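Local coordinates for MOBA relate protein (Mycobacterium sp., PDB 2WAW) that is of unknown function but belongs to the MobA-like nucleotidyltransferase family, whose members typically transfer a nucleotide from an NTP to an acceptor molecule, at residues Q24-G29 with L180-W185; A36-A41 with E62-D67; D105-T110 with E189-S194. All coordinates share one frame; numbering follows the deposited sequence.

Contacts 1 and 3 are close neighbours, their centres about 7 Å apart, and together they join the chain from 180 to 194 to the segments 24-29 and 105-110. A probable hydrogen bond from Val182 N to Asp105 OD2 (2.8 Å) links them, as does apolar packing of Val182 CG2 on Leu191 CD2 (3.7 Å). Contact 2 lies, centre to centre, about 14 Å from contact 1 and about 15 Å from contact 3. It meets contact 1 where Leu25 CD2 packs on Val64 CG2 (3.8 Å) and contact 3 where Ala36 CB packs on Pro107 CB (3.8 Å). A bound triethylene glycol, probably from crystallisation, lies about 4 Å from the Pro107 side chain in contact 3.

Contact 1 of 3, residues Q24-G29 with L180-W185; sequences QLLPLG and LDVDTW
Val182 meets Leu26 through one methyl of each: CG1 of the valine stands 4.3 Å from Leu26 CD1, a loose apolar touch. A beta-branched valine suits the extended backbone here (phi/psi -132°/104°) and turns a short apolar side chain inward, while its carbonyl accepts a bond from Lys23 NZ. Farther along, Thr184 is the N-cap of helix 185-197, its hydroxyl OG1 taking the backbone N of Asp187. Trp185 opens that helix. With its CG anti to the backbone N (chi1 -167°), the indole is brought alongside Leu26, and CZ3, the nearest ring atom, comes within 3.7 Å of Leu26 CD2. The two side chains cross obliquely. At the other end of the indole, in the Glu189 conformer described, NE1 is hydrogen-bonded to Glu189 OE2, which would limit the ring's rotation, and Tyr188 meets the ring edge to face while its hydroxyl bonds Pro27 O. Leu26 thus spreads its two methyls between two partners, at the end of the family's glycine-rich N-terminal signature. With no hydrogen bond passing directly between the segments, their cohesion here is purely apolar, and the polar links run through flanking residues.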
ATOM      1  N   GLN A  24      -0.904 -12.056  -4.734  1.00 15.82           N
ATOM      2  CA  GLN A  24      -1.710 -11.800  -3.533  1.00 15.15           C
ATOM      3  C   GLN A  24      -1.925 -13.098  -2.742  1.00 16.10           C
ATOM      4  O   GLN A  24      -2.028 -13.075  -1.512  1.00 17.03           O
ATOM      5  CB  GLN A  24      -3.082 -11.184  -3.930  1.00 16.27           C
ATOM      6  CG  GLN A  24      -3.018  -9.801  -4.644  1.00 14.51           C
ATOM      7  CD  GLN A  24      -2.667  -9.859  -6.143  1.00 24.56           C
ATOM      8  OE1 GLN A  24      -2.415  -8.814  -6.789  1.00 24.04           O
ATOM      9  NE2 GLN A  24      -2.636 -11.064  -6.700  1.00 18.14           N
ATOM     10  N   LEU A  25      -1.971 -14.203  -3.456  1.00 14.56           N
ATOM     11  CA  LEU A  25      -2.286 -15.499  -2.881  1.00 15.65           C
ATOM     12  C   LEU A  25      -1.090 -16.390  -2.567  1.00 15.52           C
ATOM     13  O   LEU A  25      -1.263 -17.431  -2.057  1.00 17.56           O
ATOM     14  CB  LEU A  25      -3.314 -16.243  -3.759  1.00 20.00           C
ATOM     15  CG  LEU A  25      -4.616 -15.502  -4.006  1.00 20.00           C
ATOM     16  CD1 LEU A  25      -5.410 -16.127  -5.021  1.00 20.00           C
ATOM     17  CD2 LEU A  25      -5.420 -15.341  -2.748  1.00 20.00           C
ATOM     18  N   LEU A  26       0.098 -15.941  -2.862  1.00 15.88           N
ATOM     19  CA  LEU A  26       1.307 -16.715  -2.527  1.00 15.89           C
ATOM     20  C   LEU A  26       1.406 -17.019  -1.026  1.00 14.85           C
ATOM     21  O   LEU A  26       1.227 -16.129  -0.183  1.00 15.48           O
ATOM     22  CB  LEU A  26       2.536 -15.952  -2.971  1.00 14.66           C
ATOM     23  CG  LEU A  26       2.674 -15.736  -4.475  1.00 17.53           C
ATOM     24  CD1 LEU A  26       3.728 -14.649  -4.738  1.00 21.47           C
ATOM     25  CD2 LEU A  26       3.009 -17.042  -5.212  1.00 24.28           C
ATOM     26  N   PRO A  27       1.689 -18.283  -0.677  1.00 16.65           N
ATOM     27  CA  PRO A  27       1.823 -18.648   0.720  1.00 18.38           C
ATOM     28  C   PRO A  27       2.935 -17.856   1.392  1.00 18.77           C
ATOM     29  O   PRO A  27       4.018 -17.701   0.823  1.00 19.12           O
ATOM     30  CB  PRO A  27       2.211 -20.133   0.648  1.00 18.95           C
ATOM     31  CG  PRO A  27       1.627 -20.604  -0.628  1.00 18.85           C
ATOM     32  CD  PRO A  27       1.832 -19.442  -1.569  1.00 16.57           C
ATOM     33  N   LEU A  28       2.661 -17.352   2.595  1.00 19.13           N
ATOM     34  CA  LEU A  28       3.663 -16.683   3.391  1.00 21.42           C
ATOM     35  C   LEU A  28       3.396 -17.133   4.822  1.00 26.17           C
ATOM     36  O   LEU A  28       2.599 -16.528   5.551  1.00 27.03           O
ATOM     37  CB  LEU A  28       3.581 -15.159   3.212  1.00 22.74           C
ATOM     38  CG  LEU A  28       4.837 -14.340   3.521  1.00 25.70           C
ATOM     39  CD1 LEU A  28       5.936 -14.585   2.482  1.00 24.10           C
ATOM     40  CD2 LEU A  28       4.476 -12.878   3.590  1.00 21.97           C
ATOM     41  N   GLY A  29       4.015 -18.251   5.182  1.00 26.86           N
ATOM     42  CA  GLY A  29       3.807 -18.872   6.488  1.00 30.85           C
ATOM     43  C   GLY A  29       2.396 -19.404   6.616  1.00 30.47           C
ATOM     44  O   GLY A  29       1.922 -20.144   5.745  1.00 31.12           O
ATOM     45  N   LEU A 180      10.690  -5.276   1.621  1.00 22.06           N
ATOM     46  CA  LEU A 180      10.717  -6.050   0.397  1.00 19.18           C
ATOM     47  C   LEU A 180       9.336  -6.020  -0.226  1.00 20.86           C
ATOM     48  O   LEU A 180       8.333  -5.961   0.491  1.00 20.49           O
ATOM     49  CB  LEU A 180      11.103  -7.499   0.682  1.00 18.19           C
ATOM     50  CG  LEU A 180      12.510  -7.770   1.240  1.00 20.35           C
ATOM     51  CD1 LEU A 180      12.717  -9.274   1.354  1.00 23.86           C
ATOM     52  CD2 LEU A 180      13.582  -7.146   0.360  1.00 25.18           C
ATOM     53  N   ASP A 181       9.305  -6.036  -1.556  1.00 18.51           N
ATOM     54  CA  ASP A 181       8.061  -6.250  -2.293  0.50 19.14           C
ATOM     55  C   ASP A 181       8.257  -7.384  -3.296  1.00 18.79           C
ATOM     56  O   ASP A 181       9.324  -8.002  -3.334  1.00 19.56           O
ATOM     57  CB  ASP A 181       7.550  -4.960  -2.953  0.50 19.66           C
ATOM     58  CG  ASP A 181       8.613  -4.249  -3.776  0.50 22.04           C
ATOM     59  OD1 ASP A 181       9.496  -4.924  -4.358  0.50 15.59           O
ATOM     60  OD2 ASP A 181       8.553  -3.002  -3.846  0.50 23.12           O
ATOM     61  N   VAL A 182       7.233  -7.677  -4.094  1.00 17.47           N
ATOM     62  CA  VAL A 182       7.276  -8.869  -4.938  1.00 18.05           C
ATOM     63  C   VAL A 182       6.874  -8.541  -6.385  1.00 20.80           C
ATOM     64  O   VAL A 182       5.683  -8.325  -6.673  1.00 22.27           O
ATOM     65  CB  VAL A 182       6.367  -9.998  -4.346  1.00 17.94           C
ATOM     66  CG1 VAL A 182       6.366 -11.240  -5.259  1.00 17.52           C
ATOM     67  CG2 VAL A 182       6.850 -10.374  -2.941  1.00 17.97           C
ATOM     68  N   ASP A 183       7.877  -8.474  -7.268  1.00 20.28           N
ATOM     69  CA  ASP A 183       7.685  -8.299  -8.716  1.00 22.43           C
ATOM     70  C   ASP A 183       7.877  -9.617  -9.452  1.00 19.69           C
ATOM     71  O   ASP A 183       7.248  -9.868 -10.489  1.00 22.30           O
ATOM     72  CB  ASP A 183       8.725  -7.325  -9.313  1.00 25.52           C
ATOM     73  CG  ASP A 183       8.531  -5.885  -8.886  1.00 31.06           C
ATOM     74  OD1 ASP A 183       7.399  -5.484  -8.544  1.00 33.21           O
ATOM     75  OD2 ASP A 183       9.541  -5.137  -8.906  1.00 40.96           O
ATOM     76  N   THR A 184       8.811 -10.426  -8.956  1.00 18.65           N
ATOM     77  CA  THR A 184       9.268 -11.600  -9.688  1.00 20.12           C
ATOM     78  C   THR A 184       9.261 -12.794  -8.738  1.00 18.93           C
ATOM     79  O   THR A 184       9.158 -12.618  -7.519  1.00 16.61           O
ATOM     80  CB  THR A 184      10.724 -11.426 -10.168  1.00 20.06           C
ATOM     81  OG1 THR A 184      11.569 -11.210  -9.027  1.00 21.34           O
ATOM     82  CG2 THR A 184      10.865 -10.242 -11.139  1.00 21.07           C
ATOM     83  N   TRP A 185       9.380 -14.003  -9.284  1.00 18.09           N
ATOM     84  CA  TRP A 185       9.431 -15.190  -8.428  1.00 18.33           C
ATOM     85  C   TRP A 185      10.619 -15.115  -7.476  1.00 17.17           C
ATOM     86  O   TRP A 185      10.512 -15.458  -6.289  1.00 16.28           O
ATOM     87  CB  TRP A 185       9.473 -16.496  -9.237  1.00 18.27           C
ATOM     88  CG  TRP A 185       9.211 -17.648  -8.324  1.00 14.14           C
ATOM     89  CD1 TRP A 185      10.145 -18.409  -7.689  1.00 15.48           C
ATOM     90  CD2 TRP A 185       7.932 -18.107  -7.864  1.00 13.07           C
ATOM     91  NE1 TRP A 185       9.525 -19.343  -6.882  1.00 17.14           N
ATOM     92  CE2 TRP A 185       8.169 -19.173  -6.965  1.00 17.00           C
ATOM     93  CE3 TRP A 185       6.601 -17.729  -8.139  1.00 13.06           C
ATOM     94  CZ2 TRP A 185       7.127 -19.876  -6.334  1.00 16.87           C
ATOM     95  CZ3 TRP A 185       5.565 -18.428  -7.509  1.00 17.72           C
ATOM     96  CH2 TRP A 185       5.841 -19.485  -6.614  1.00 14.35           C
TER

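Contact 2 of 3, residues A36-A41 with E62-D67; sequences ATLAMA and EKVELD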
ATOM      1  N   ALA A  36      -0.930 -11.308   4.938  1.00 15.16           N
ATOM      2  CA  ALA A  36       0.076 -10.791   5.846  1.00 15.40           C
ATOM      3  C   ALA A  36       0.104  -9.257   5.874  1.00 15.54           C
ATOM      4  O   ALA A  36       0.165  -8.629   6.955  1.00 16.48           O
ATOM      5  CB  ALA A  36       1.449 -11.352   5.483  1.00 13.74           C
ATOM      6  N   THR A  37       0.023  -8.650   4.695  1.00 15.41           N
ATOM      7  CA  THR A  37      -0.026  -7.188   4.604  1.00 15.72           C
ATOM      8  C   THR A  37      -1.283  -6.627   5.284  1.00 15.40           C
ATOM      9  O   THR A  37      -1.211  -5.645   6.021  1.00 15.85           O
ATOM     10  CB  THR A  37       0.044  -6.725   3.159  1.00 17.44           C
ATOM     11  OG1 THR A  37       1.261  -7.230   2.594  1.00 15.53           O
ATOM     12  CG2 THR A  37       0.020  -5.197   3.073  1.00 15.40           C
ATOM     13  N   LEU A  38      -2.426  -7.278   5.070  1.00 14.86           N
ATOM     14  CA  LEU A  38      -3.673  -6.772   5.663  1.00 15.33           C
ATOM     15  C   LEU A  38      -3.732  -6.973   7.174  1.00 17.43           C
ATOM     16  O   LEU A  38      -4.290  -6.128   7.896  1.00 15.23           O
ATOM     17  CB  LEU A  38      -4.889  -7.386   4.968  1.00 14.81           C
ATOM     18  CG  LEU A  38      -5.067  -7.027   3.483  1.00 16.14           C
ATOM     19  CD1 LEU A  38      -6.324  -7.715   2.974  1.00 17.34           C
ATOM     20  CD2 LEU A  38      -5.157  -5.521   3.246  1.00 18.27           C
ATOM     21  N   ALA A  39      -3.128  -8.061   7.657  1.00 17.07           N
ATOM     22  CA  ALA A  39      -2.979  -8.284   9.111  1.00 18.81           C
ATOM     23  C   ALA A  39      -2.287  -7.087   9.758  1.00 17.66           C
ATOM     24  O   ALA A  39      -2.733  -6.591  10.804  1.00 20.92           O
ATOM     25  CB  ALA A  39      -2.193  -9.556   9.377  1.00 19.87           C
ATOM     26  N   MET A  40      -1.220  -6.600   9.125  1.00 15.74           N
ATOM     27  CA  MET A  40      -0.493  -5.427   9.625  1.00 15.83           C
ATOM     28  C   MET A  40      -1.319  -4.139   9.458  1.00 16.43           C
ATOM     29  O   MET A  40      -1.402  -3.311  10.383  1.00 17.22           O
ATOM     30  CB  MET A  40       0.890  -5.357   8.948  1.00 16.13           C
ATOM     31  CG  MET A  40       1.738  -4.140   9.296  1.00 18.16           C
ATOM     32  SD  MET A  40       1.249  -2.648   8.394  1.00 20.87           S
ATOM     33  CE  MET A  40       1.482  -3.187   6.706  1.00 25.15           C
ATOM     34  N   ALA A  41      -1.942  -3.984   8.286  1.00 14.03           N
ATOM     35  CA  ALA A  41      -2.714  -2.767   7.985  1.00 14.17           C
ATOM     36  C   ALA A  41      -3.862  -2.581   8.985  1.00 13.68           C
ATOM     37  O   ALA A  41      -4.205  -1.449   9.357  1.00 14.99           O
ATOM     38  CB  ALA A  41      -3.228  -2.787   6.545  1.00 13.24           C
ATOM     39  N   GLU A  62     -12.160 -15.421  -2.292  1.00 29.27           N
ATOM     40  CA  GLU A  62     -12.313 -16.762  -1.748  1.00 31.05           C
ATOM     41  C   GLU A  62     -11.302 -17.108  -0.663  1.00 29.59           C
ATOM     42  O   GLU A  62     -11.596 -17.893   0.155  1.00 30.28           O
ATOM     43  CB  GLU A  62     -12.337 -17.830  -2.849  1.00 32.04           C
ATOM     44  CG  GLU A  62     -13.443 -17.656  -3.879  1.00 38.00           C
ATOM     45  CD  GLU A  62     -13.343 -18.511  -5.164  1.00 37.20           C
ATOM     46  OE1 GLU A  62     -12.322 -19.160  -5.467  1.00 44.86           O
ATOM     47  OE2 GLU A  62     -14.334 -18.517  -5.898  1.00 46.28           O
ATOM     48  N   LYS A  63     -10.114 -16.523  -0.698  1.00 27.06           N
ATOM     49  CA  LYS A  63      -8.969 -17.011   0.093  1.00 26.37           C
ATOM     50  C   LYS A  63      -8.319 -16.035   1.080  1.00 26.87           C
ATOM     51  O   LYS A  63      -7.442 -16.434   1.851  1.00 29.19           O
ATOM     52  CB  LYS A  63      -7.880 -17.558  -0.835  1.00 27.19           C
ATOM     53  CG  LYS A  63      -8.269 -18.828  -1.577  1.00 34.36           C
ATOM     54  CD  LYS A  63      -7.216 -19.194  -2.603  1.00 44.38           C
ATOM     55  CE  LYS A  63      -7.603 -20.448  -3.367  1.00 50.15           C
ATOM     56  NZ  LYS A  63      -6.481 -20.929  -4.220  1.00 50.62           N
ATOM     57  N   VAL A  64      -8.701 -14.766   1.048  1.00 21.47           N
ATOM     58  CA  VAL A  64      -8.130 -13.796   1.974  1.00 20.43           C
ATOM     59  C   VAL A  64      -9.241 -13.212   2.832  1.00 21.07           C
ATOM     60  O   VAL A  64     -10.355 -12.991   2.348  1.00 20.80           O
ATOM     61  CB  VAL A  64      -7.370 -12.684   1.223  1.00 18.02           C
ATOM     62  CG1 VAL A  64      -6.783 -11.657   2.201  1.00 22.64           C
ATOM     63  CG2 VAL A  64      -6.286 -13.291   0.331  1.00 18.32           C
ATOM     64  N   GLU A  65      -8.961 -12.947   4.083  1.00 21.39           N
ATOM     65  CA  GLU A  65      -9.985 -12.368   4.919  1.00 23.68           C
ATOM     66  C   GLU A  65     -10.079 -10.867   4.737  1.00 22.52           C
ATOM     67  O   GLU A  65      -9.231 -10.131   5.108  1.00 22.59           O
ATOM     68  CB  GLU A  65      -9.719 -12.685   6.366  1.00 25.54           C
ATOM     69  CG  GLU A  65     -10.696 -12.004   7.290  1.00 33.34           C
ATOM     70  CD  GLU A  65     -12.102 -12.518   7.128  1.00 42.57           C
ATOM     71  OE1 GLU A  65     -12.353 -13.564   7.703  1.00 50.38           O
ATOM     72  OE2 GLU A  65     -12.928 -11.922   6.472  1.00 36.58           O
ATOM     73  N   LEU A  66     -11.165 -10.463   4.136  1.00 21.41           N
ATOM     74  CA  LEU A  66     -11.462  -9.087   3.849  1.00 22.17           C
ATOM     75  C   LEU A  66     -12.639  -8.452   4.615  1.00 21.51           C
ATOM     76  O   LEU A  66     -13.032  -7.388   4.311  1.00 20.02           O
ATOM     77  CB  LEU A  66     -11.632  -8.907   2.358  1.00 20.00           C
ATOM     78  CG  LEU A  66     -10.535  -9.471   1.469  1.00 20.00           C
ATOM     79  CD1 LEU A  66     -10.970  -9.561   0.116  1.00 20.00           C
ATOM     80  CD2 LEU A  66      -9.339  -8.733   1.528  1.00 20.00           C
ATOM     81  N   ASP A  67     -13.175  -9.149   5.606  1.00 22.36           N
ATOM     82  CA  ASP A  67     -14.289  -8.610   6.358  1.00 22.71           C
ATOM     83  C   ASP A  67     -13.946  -7.298   7.021  1.00 20.45           C
ATOM     84  O   ASP A  67     -12.911  -7.146   7.563  1.00 19.87           O
ATOM     85  CB  ASP A  67     -14.753  -9.595   7.437  1.00 21.06           C
TER
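Leu38 pushes its CD1 methyl against CD2 of Leu66, the two carbons 3.5 Å apart, tighter than ordinary van der Waals contact. These two leucines meet at a slant. That same CD1 also reaches Val64, whose CG1 lies 4.0 Å away, the valine running at about a right angle to the leucine. One methyl therefore fills the angle between two apolar residues, with the carbonyl oxygen of Glu65 beyond it at 4.3 Å. Leucine suits this spot because its branch can span the distance from helix 33-42: the nearest alpha carbons, Leu38 CA and Leu66 CA, are 8.3 Å apart. Its CG lies anti to the carbonyl carbon (chi1 -64°) and CD1 trans to CA (chi2 -180°), which extends that methyl toward both partners. Leu38 also packs on Val51 of strand 48-53.

In the parallel part of this Rossmann-like sheet, helices 33-42 and 57-63 each belong to a beta-alpha-beta crossover, and the contact joins helix 33-42 to the connection that leaves helix 57-63 at Val64 and leads to strand 70-73. Within that connection Glu65 reaches forward to Asp67 N, which OE2 accepts at 2.9 Å. The contact between the segments themselves is apolar, resting on close-fitting methyls, but Arg42 of helix 33-42 adds a polar tie, its NH2 bonding both Glu65 O and Asp67 O.

Contact 3 of 3, residues D105-T110 with E189-S194; sequences DQPGIT and ERLLAS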
ATOM      1  N   ASP A 105       1.779  -6.222  -1.429  1.00 16.36           N
ATOM      2  CA  ASP A 105       2.919  -7.146  -1.409  1.00 15.43           C
ATOM      3  C   ASP A 105       4.105  -6.646  -0.572  1.00 14.70           C
ATOM      4  O   ASP A 105       5.238  -7.119  -0.728  1.00 16.52           O
ATOM      5  CB  ASP A 105       3.368  -7.551  -2.834  1.00 14.41           C
ATOM      6  CG  ASP A 105       3.652  -6.354  -3.732  1.00 17.98           C
ATOM      7  OD1 ASP A 105       2.703  -5.569  -3.961  1.00 18.68           O
ATOM      8  OD2 ASP A 105       4.792  -6.229  -4.243  1.00 19.29           O
ATOM      9  N   GLN A 106       3.841  -5.744   0.349  1.00 13.98           N
ATOM     10  CA  GLN A 106       4.826  -5.232   1.283  1.00 17.32           C
ATOM     11  C   GLN A 106       4.450  -5.455   2.764  1.00 16.06           C
ATOM     12  O   GLN A 106       4.161  -4.523   3.472  1.00 17.15           O
ATOM     13  CB  GLN A 106       4.991  -3.731   1.094  1.00 17.58           C
ATOM     14  CG  GLN A 106       5.478  -3.250  -0.194  1.00 21.51           C
ATOM     15  CD  GLN A 106       5.298  -1.734  -0.387  1.00 23.96           C
ATOM     16  OE1 GLN A 106       4.207  -1.228  -0.548  1.00 32.50           O
ATOM     17  NE2 GLN A 106       6.380  -1.049  -0.420  1.00 20.61           N
ATOM     18  N   PRO A 107       4.452  -6.708   3.193  1.00 14.59           N
ATOM     19  CA  PRO A 107       4.019  -7.030   4.558  1.00 15.51           C
ATOM     20  C   PRO A 107       4.994  -6.615   5.648  1.00 18.28           C
ATOM     21  O   PRO A 107       4.640  -6.646   6.835  1.00 21.22           O
ATOM     22  CB  PRO A 107       3.880  -8.558   4.535  1.00 15.71           C
ATOM     23  CG  PRO A 107       4.846  -9.014   3.469  1.00 14.91           C
ATOM     24  CD  PRO A 107       4.785  -7.912   2.413  1.00 15.80           C
ATOM     25  N   GLY A 108       6.214  -6.259   5.250  1.00 15.35           N
ATOM     26  CA  GLY A 108       7.268  -5.872   6.191  1.00 17.83           C
ATOM     27  C   GLY A 108       7.156  -4.461   6.740  1.00 17.05           C
ATOM     28  O   GLY A 108       7.896  -4.081   7.629  1.00 18.09           O
ATOM     29  N   ILE A 109       6.253  -3.661   6.186  1.00 16.56           N
ATOM     30  CA  ILE A 109       5.924  -2.355   6.767  1.00 16.52           C
ATOM     31  C   ILE A 109       5.399  -2.584   8.188  1.00 17.99           C
ATOM     32  O   ILE A 109       4.797  -3.621   8.459  1.00 20.05           O
ATOM     33  CB  ILE A 109       4.861  -1.661   5.865  1.00 15.96           C
ATOM     34  CG1 ILE A 109       5.522  -1.166   4.575  1.00 16.86           C
ATOM     35  CG2 ILE A 109       4.157  -0.508   6.591  1.00 22.88           C
ATOM     36  CD1 ILE A 109       4.505  -0.741   3.508  1.00 18.62           C
ATOM     37  N   THR A 110       5.635  -1.632   9.092  1.00 19.49           N
ATOM     38  CA  THR A 110       5.169  -1.746  10.476  1.00 18.49           C
ATOM     39  C   THR A 110       4.121  -0.702  10.827  1.00 18.08           C
ATOM     40  O   THR A 110       4.101   0.406  10.267  1.00 17.51           O
ATOM     41  CB  THR A 110       6.320  -1.613  11.515  1.00 18.82           C
ATOM     42  OG1 THR A 110       6.846  -0.278  11.506  1.00 19.39           O
ATOM     43  CG2 THR A 110       7.427  -2.605  11.234  1.00 20.01           C
ATOM     44  N   GLU A 189      10.688 -15.531  -3.289  1.00 15.78           N
ATOM     45  CA  GLU A 189      11.506 -16.453  -2.511  0.50 16.42           C
ATOM     46  C   GLU A 189      12.363 -15.713  -1.503  1.00 16.77           C
ATOM     47  O   GLU A 189      12.569 -16.215  -0.396  1.00 17.07           O
ATOM     48  CB  GLU A 189      12.351 -17.350  -3.403  0.50 16.01           C
ATOM     49  CG  GLU A 189      11.510 -18.249  -4.303  0.50 16.52           C
ATOM     50  CD  GLU A 189      12.110 -19.628  -4.469  0.50  9.09           C
ATOM     51  OE1 GLU A 189      13.300 -19.814  -4.125  0.50 11.13           O
ATOM     52  OE2 GLU A 189      11.375 -20.531  -4.903  0.50  9.87           O
ATOM     53  N   ARG A 190      12.835 -14.509  -1.869  1.00 16.28           N
ATOM     54  CA  ARG A 190      13.637 -13.681  -0.952  0.50 15.61           C
ATOM     55  C   ARG A 190      12.792 -13.227   0.241  1.00 16.67           C
ATOM     56  O   ARG A 190      13.255 -13.230   1.394  1.00 17.71           O
ATOM     57  CB  ARG A 190      14.196 -12.441  -1.658  0.50 16.83           C
ATOM     58  CG  ARG A 190      15.283 -12.691  -2.692  0.50 12.52           C
ATOM     59  CD  ARG A 190      15.834 -11.345  -3.189  0.50 17.51           C
ATOM     60  NE  ARG A 190      15.905 -11.290  -4.648  0.50 27.09           N
ATOM     61  CZ  ARG A 190      15.225 -10.434  -5.411  0.50 25.60           C
ATOM     62  NH1 ARG A 190      14.429  -9.532  -4.864  0.50 25.62           N
ATOM     63  NH2 ARG A 190      15.346 -10.471  -6.734  0.50 22.80           N
ATOM     64  N   LEU A 191      11.560 -12.828  -0.032  1.00 16.32           N
ATOM     65  CA  LEU A 191      10.669 -12.423   1.030  1.00 15.46           C
ATOM     66  C   LEU A 191      10.300 -13.595   1.916  1.00 15.90           C
ATOM     67  O   LEU A 191      10.276 -13.485   3.081  1.00 17.88           O
ATOM     68  CB  LEU A 191       9.415 -11.721   0.491  1.00 15.64           C
ATOM     69  CG  LEU A 191       8.354 -11.325   1.491  1.00 17.45           C
ATOM     70  CD1 LEU A 191       8.904 -10.276   2.389  1.00 20.59           C
ATOM     71  CD2 LEU A 191       7.120 -10.846   0.735  1.00 20.30           C
ATOM     72  N   LEU A 192      10.023 -14.722   1.315  1.00 16.19           N
ATOM     73  CA  LEU A 192       9.668 -15.881   2.091  1.00 17.25           C
ATOM     74  C   LEU A 192      10.833 -16.316   3.004  1.00 19.24           C
ATOM     75  O   LEU A 192      10.624 -16.660   4.111  1.00 19.65           O
ATOM     76  CB  LEU A 192       9.215 -17.036   1.197  1.00 20.00           C
ATOM     77  CG  LEU A 192       8.924 -18.368   1.883  1.00 20.00           C
ATOM     78  CD1 LEU A 192       7.746 -18.255   2.803  1.00 20.00           C
ATOM     79  CD2 LEU A 192       8.707 -19.422   0.867  1.00 20.00           C
ATOM     80  N   ALA A 193      12.033 -16.281   2.479  1.00 18.75           N
ATOM     81  CA  ALA A 193      13.220 -16.598   3.276  1.00 20.24           C
ATOM     82  C   ALA A 193      13.365 -15.655   4.475  1.00 22.51           C
ATOM     83  O   ALA A 193      13.845 -16.076   5.534  1.00 24.14           O
ATOM     84  CB  ALA A 193      14.475 -16.543   2.408  1.00 20.03           C
ATOM     85  N   SER A 194      12.983 -14.387   4.320  1.00 21.40           N
ATOM     86  CA  SER A 194      13.078 -13.438   5.438  0.50 22.22           C
ATOM     87  C   SER A 194      12.033 -13.754   6.506  1.00 24.48           C
ATOM     88  O   SER A 194      12.316 -13.667   7.704  1.00 26.38           O
ATOM     89  CB  SER A 194      12.975 -11.984   4.967  0.50 21.01           C
ATOM     90  OG  SER A 194      11.669 -11.667   4.517  0.50 17.22           O
TER
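Pro107 receives a methyl of Leu191 on the CG-CD side of its pyrrolidine ring: Leu191 CD2 sits 4.0 Å from Pro107 CG and 4.1 Å from Pro107 CD. The leucine holds CG anti to its own N (chi1 176°), which carries the branch out from helix 185-197. A chi2 of 66° then turns CD1 aside and leaves CD2 extended, anti to CA, as the leading methyl. CD1 stays farther from the ring, 4.4 Å from Pro107 CG. The leading methyl also comes to 4.4 Å from Asp105 O, a glancing approach. Leucine suits the place because its long branched end can cross from the helix to the loop, and Leu191 packs on Leu33 as well. Pro107 rests besides on Ala36 and Thr37 of helix 33-42 and on Leu28, so its ring, puckered C-gamma endo, is held between that helix and helix 185-197.

The loop carrying the proline follows strand 98-103, a central strand of the Rossmann-like sheet of this GT-A clan domain, at its C-terminal end, and contains an Asp-X-Pro sequence of the kind found in MobA relatives. It forms a type I beta turn from Gln106 to Ile109. Proline occupies the second position of that turn, where the phi restricted by its ring, here -72°, is close to the value a type I turn has there.

Asp105 turns its carboxylate to the backbone N of Val182. On the helix, the Ser194 conformer described bonds its hydroxyl to Leu191 O, with OG 2.7 Å from that oxygen.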